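Local coordinates for 6-pyruvoyl tetrahydropterin synthase (Plasmodium falciparum, PDB 1Y13), which belongs to the 6-pyruvoyl tetrahydropterin synthase family and binds a zinc ion and biopterin, at residues K127-H132 with G139-N144. Numbering follows the deposited sequence.
Sequences KLPIKH and GQYILN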
ATOM      1  N   LYS A 127     -30.036 -11.822  -1.422  1.00 55.94           N
ATOM      2  CA  LYS A 127     -31.083 -11.156  -0.656  1.00 57.80           C
ATOM      3  C   LYS A 127     -30.603 -11.027   0.778  1.00 58.24           C
ATOM      4  O   LYS A 127     -30.595 -12.006   1.504  1.00 59.41           O
ATOM      5  CB  LYS A 127     -32.370 -12.003  -0.753  1.00 54.41           C
ATOM      6  CG  LYS A 127     -32.712 -12.257  -2.237  1.00 58.32           C
ATOM      7  CD  LYS A 127     -33.985 -13.006  -2.466  1.00 57.69           C
ATOM      8  CE  LYS A 127     -33.946 -14.378  -1.820  1.00 63.89           C
ATOM      9  NZ  LYS A 127     -32.991 -15.282  -2.490  1.00 68.44           N
ATOM     10  N   LEU A 128     -30.167  -9.835   1.176  1.00 57.20           N
ATOM     11  CA  LEU A 128     -29.684  -9.639   2.522  1.00 56.53           C
ATOM     12  C   LEU A 128     -30.761  -9.011   3.392  1.00 57.18           C
ATOM     13  O   LEU A 128     -31.503  -8.168   2.918  1.00 55.32           O
ATOM     14  CB  LEU A 128     -28.368  -8.823   2.553  1.00 52.57           C
ATOM     15  CG  LEU A 128     -27.166  -9.356   1.760  1.00 54.05           C
ATOM     16  CD1 LEU A 128     -25.969  -8.461   1.963  1.00 54.82           C
ATOM     17  CD2 LEU A 128     -26.839 -10.825   2.162  1.00 59.01           C
ATOM     18  N   PRO A 129     -30.851  -9.436   4.672  1.00 56.19           N
ATOM     19  CA  PRO A 129     -31.840  -8.905   5.612  1.00 56.96           C
ATOM     20  C   PRO A 129     -31.399  -7.553   6.162  1.00 57.44           C
ATOM     21  O   PRO A 129     -31.125  -7.425   7.356  1.00 55.43           O
ATOM     22  CB  PRO A 129     -31.871  -9.977   6.716  1.00 57.14           C
ATOM     23  CG  PRO A 129     -30.456 -10.552   6.711  1.00 55.44           C
ATOM     24  CD  PRO A 129     -30.009 -10.491   5.268  1.00 52.61           C
ATOM     25  N   ILE A 130     -31.318  -6.556   5.273  1.00 57.27           N
ATOM     26  CA  ILE A 130     -30.866  -5.207   5.615  1.00 55.70           C
ATOM     27  C   ILE A 130     -31.793  -4.186   4.961  1.00 56.27           C
ATOM     28  O   ILE A 130     -32.409  -4.485   3.937  1.00 54.60           O
ATOM     29  CB  ILE A 130     -29.361  -4.982   5.186  1.00 55.72           C
ATOM     30  CG1 ILE A 130     -29.173  -5.172   3.675  1.00 53.90           C
ATOM     31  CG2 ILE A 130     -28.427  -5.938   5.957  1.00 55.06           C
ATOM     32  CD1 ILE A 130     -27.739  -4.890   3.180  1.00 52.24           C
ATOM     33  N   LYS A 131     -31.879  -2.979   5.514  1.00 55.71           N
ATOM     34  CA  LYS A 131     -32.783  -1.974   4.960  1.00 57.66           C
ATOM     35  C   LYS A 131     -32.156  -1.194   3.813  1.00 56.81           C
ATOM     36  O   LYS A 131     -32.859  -0.749   2.910  1.00 55.10           O
ATOM     37  CB  LYS A 131     -33.308  -0.982   6.009  1.00 58.25           C
ATOM     38  CG  LYS A 131     -33.879  -1.570   7.267  1.00 67.05           C
ATOM     39  CD  LYS A 131     -34.490  -0.478   8.165  1.00 70.60           C
ATOM     40  CE  LYS A 131     -35.855   0.056   7.675  1.00 68.18           C
ATOM     41  NZ  LYS A 131     -36.615   0.643   8.878  1.00 67.74           N
ATOM     42  N   HIS A 132     -30.838  -1.013   3.866  1.00 56.24           N
ATOM     43  CA  HIS A 132     -30.093  -0.340   2.809  1.00 56.60           C
ATOM     44  C   HIS A 132     -28.816  -1.114   2.518  1.00 56.31           C
ATOM     45  O   HIS A 132     -28.214  -1.678   3.418  1.00 54.61           O
ATOM     46  CB  HIS A 132     -29.704   1.088   3.197  1.00 48.51           C
ATOM     47  CG  HIS A 132     -30.787   1.875   3.843  1.00 53.04           C
ATOM     48  ND1 HIS A 132     -31.135   1.710   5.166  1.00 54.94           N
ATOM     49  CD2 HIS A 132     -31.600   2.840   3.356  1.00 52.94           C
ATOM     50  CE1 HIS A 132     -32.119   2.538   5.465  1.00 54.45           C
ATOM     51  NE2 HIS A 132     -32.422   3.230   4.381  1.00 54.58           N
ATOM     52  N   GLY A 139     -21.731  -4.362   6.596  1.00 57.01           N
ATOM     53  CA  GLY A 139     -20.844  -4.709   7.727  1.00 57.43           C
ATOM     54  C   GLY A 139     -21.505  -5.388   8.920  1.00 57.33           C
ATOM     55  O   GLY A 139     -21.025  -6.411   9.420  1.00 56.83           O
ATOM     56  N   GLN A 140     -22.607  -4.814   9.395  1.00 57.23           N
ATOM     57  CA  GLN A 140     -23.379  -5.410  10.479  1.00 56.75           C
ATOM     58  C   GLN A 140     -23.805  -6.832  10.150  1.00 57.30           C
ATOM     59  O   GLN A 140     -23.670  -7.738  10.978  1.00 55.71           O
ATOM     60  CB  GLN A 140     -24.601  -4.544  10.822  1.00 57.87           C
ATOM     61  CG  GLN A 140     -24.243  -3.132  11.288  1.00 63.48           C
ATOM     62  CD  GLN A 140     -25.458  -2.292  11.695  1.00 62.67           C
ATOM     63  OE1 GLN A 140     -26.446  -2.178  10.961  1.00 66.64           O
ATOM     64  NE2 GLN A 140     -25.378  -1.691  12.865  1.00 64.03           N
ATOM     65  N   TYR A 141     -24.312  -7.036   8.936  1.00 57.12           N
ATOM     66  CA  TYR A 141     -24.674  -8.383   8.500  1.00 56.81           C
ATOM     67  C   TYR A 141     -23.443  -9.329   8.484  1.00 56.41           C
ATOM     68  O   TYR A 141     -23.515 -10.457   8.966  1.00 56.66           O
ATOM     69  CB  TYR A 141     -25.368  -8.362   7.123  1.00 56.55           C
ATOM     70  CG  TYR A 141     -25.537  -9.736   6.532  1.00 56.84           C
ATOM     71  CD1 TYR A 141     -26.606 -10.556   6.913  1.00 56.10           C
ATOM     72  CD2 TYR A 141     -24.617 -10.233   5.608  1.00 59.30           C
ATOM     73  CE1 TYR A 141     -26.771 -11.841   6.370  1.00 52.76           C
ATOM     74  CE2 TYR A 141     -24.777 -11.519   5.049  1.00 54.01           C
ATOM     75  CZ  TYR A 141     -25.839 -12.301   5.439  1.00 56.50           C
ATOM     76  OH  TYR A 141     -25.965 -13.560   4.896  1.00 66.28           O
ATOM     77  N   ILE A 142     -22.329  -8.872   7.918  1.00 55.69           N
ATOM     78  CA  ILE A 142     -21.111  -9.677   7.890  1.00 56.27           C
ATOM     79  C   ILE A 142     -20.627 -10.051   9.319  1.00 57.22           C
ATOM     80  O   ILE A 142     -20.266 -11.214   9.595  1.00 57.75           O
ATOM     81  CB  ILE A 142     -20.039  -8.999   7.061  1.00 60.17           C
ATOM     82  CG1 ILE A 142     -20.416  -9.114   5.572  1.00 55.76           C
ATOM     83  CG2 ILE A 142     -18.679  -9.650   7.300  1.00 59.47           C
ATOM     84  CD1 ILE A 142     -19.586  -8.281   4.705  1.00 59.56           C
ATOM     85  N   LEU A 143     -20.693  -9.090  10.227  1.00 55.33           N
ATOM     86  CA  LEU A 143     -20.266  -9.308  11.611  1.00 56.42           C
ATOM     87  C   LEU A 143     -21.083 -10.400  12.258  1.00 57.72           C
ATOM     88  O   LEU A 143     -20.526 -11.314  12.860  1.00 58.46           O
ATOM     89  CB  LEU A 143     -20.365  -8.014  12.429  1.00 55.05           C
ATOM     90  CG  LEU A 143     -20.024  -8.065  13.938  1.00 58.03           C
ATOM     91  CD1 LEU A 143     -18.564  -8.317  14.172  1.00 55.52           C
ATOM     92  CD2 LEU A 143     -20.413  -6.801  14.580  1.00 54.63           C
ATOM     93  N   ASN A 144     -22.406 -10.315  12.123  1.00 57.60           N
ATOM     94  CA  ASN A 144     -23.293 -11.344  12.664  1.00 57.39           C
ATOM     95  C   ASN A 144     -22.994 -12.721  12.066  1.00 56.80           C
ATOM     96  O   ASN A 144     -22.813 -13.677  12.798  1.00 59.01           O
ATOM     97  CB  ASN A 144     -24.752 -10.951  12.477  1.00 58.89           C
ATOM     98  CG  ASN A 144     -25.136  -9.690  13.265  1.00 64.55           C
ATOM     99  OD1 ASN A 144     -24.537  -9.372  14.287  1.00 67.50           O
ATOM    100  ND2 ASN A 144     -26.155  -8.980  12.787  1.00 66.69           N
TER
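Tyr141, on the helix 135-150 that packs on the antiparallel sheet of the tunnelling fold (T-fold), lays its ring against Leu128 and Pro129 where the strand 125-128 runs out into an inverse gamma turn centred on Pro129. The turn is closed by a weak hydrogen bond, Ile130 N to Leu128 O at 2.9 Å, and brings three consecutive side chains, Leu128, Pro129 and Ile130, to the same tyrosine, each crossing it at about a right angle. With CG anti to the backbone N (chi1 170°), the phenol leaves the helix and reaches across to the turn. Leu128 supplies a CH-pi contact: its CD2 methyl sits over one ring face, 4.0 Å from the centroid of the Tyr141 ring and 27° off the normal. The methyl is displaced from the ring centre, lying nearest the CE2 and CZ side. Pro129 meets the CD1 and CE1 side obliquely, its CD 3.7 Å from Tyr141 CE1, with CG close behind. At the root of the tyrosine, Ile130 turns its CG2 branch to the CB of Tyr141, a looser touch at 4.1 Å.

All of this is apolar packing; no hydrogen bond joins the two segments. Leu128 packs on Ile91 and Ile130 on Pro93, both in the neighbouring parallel strand 90-93, whereas Pro129 is exposed. On the helix, Ile142 and Leu143 pack instead on strand 162-168 of the large sheet. Beyond the turn, the side chain of Glu137, in the same helix, accepts a hydrogen bond from Lys131 N through OE1 and is hydrogen-bonded to His132 ND1 through OE2.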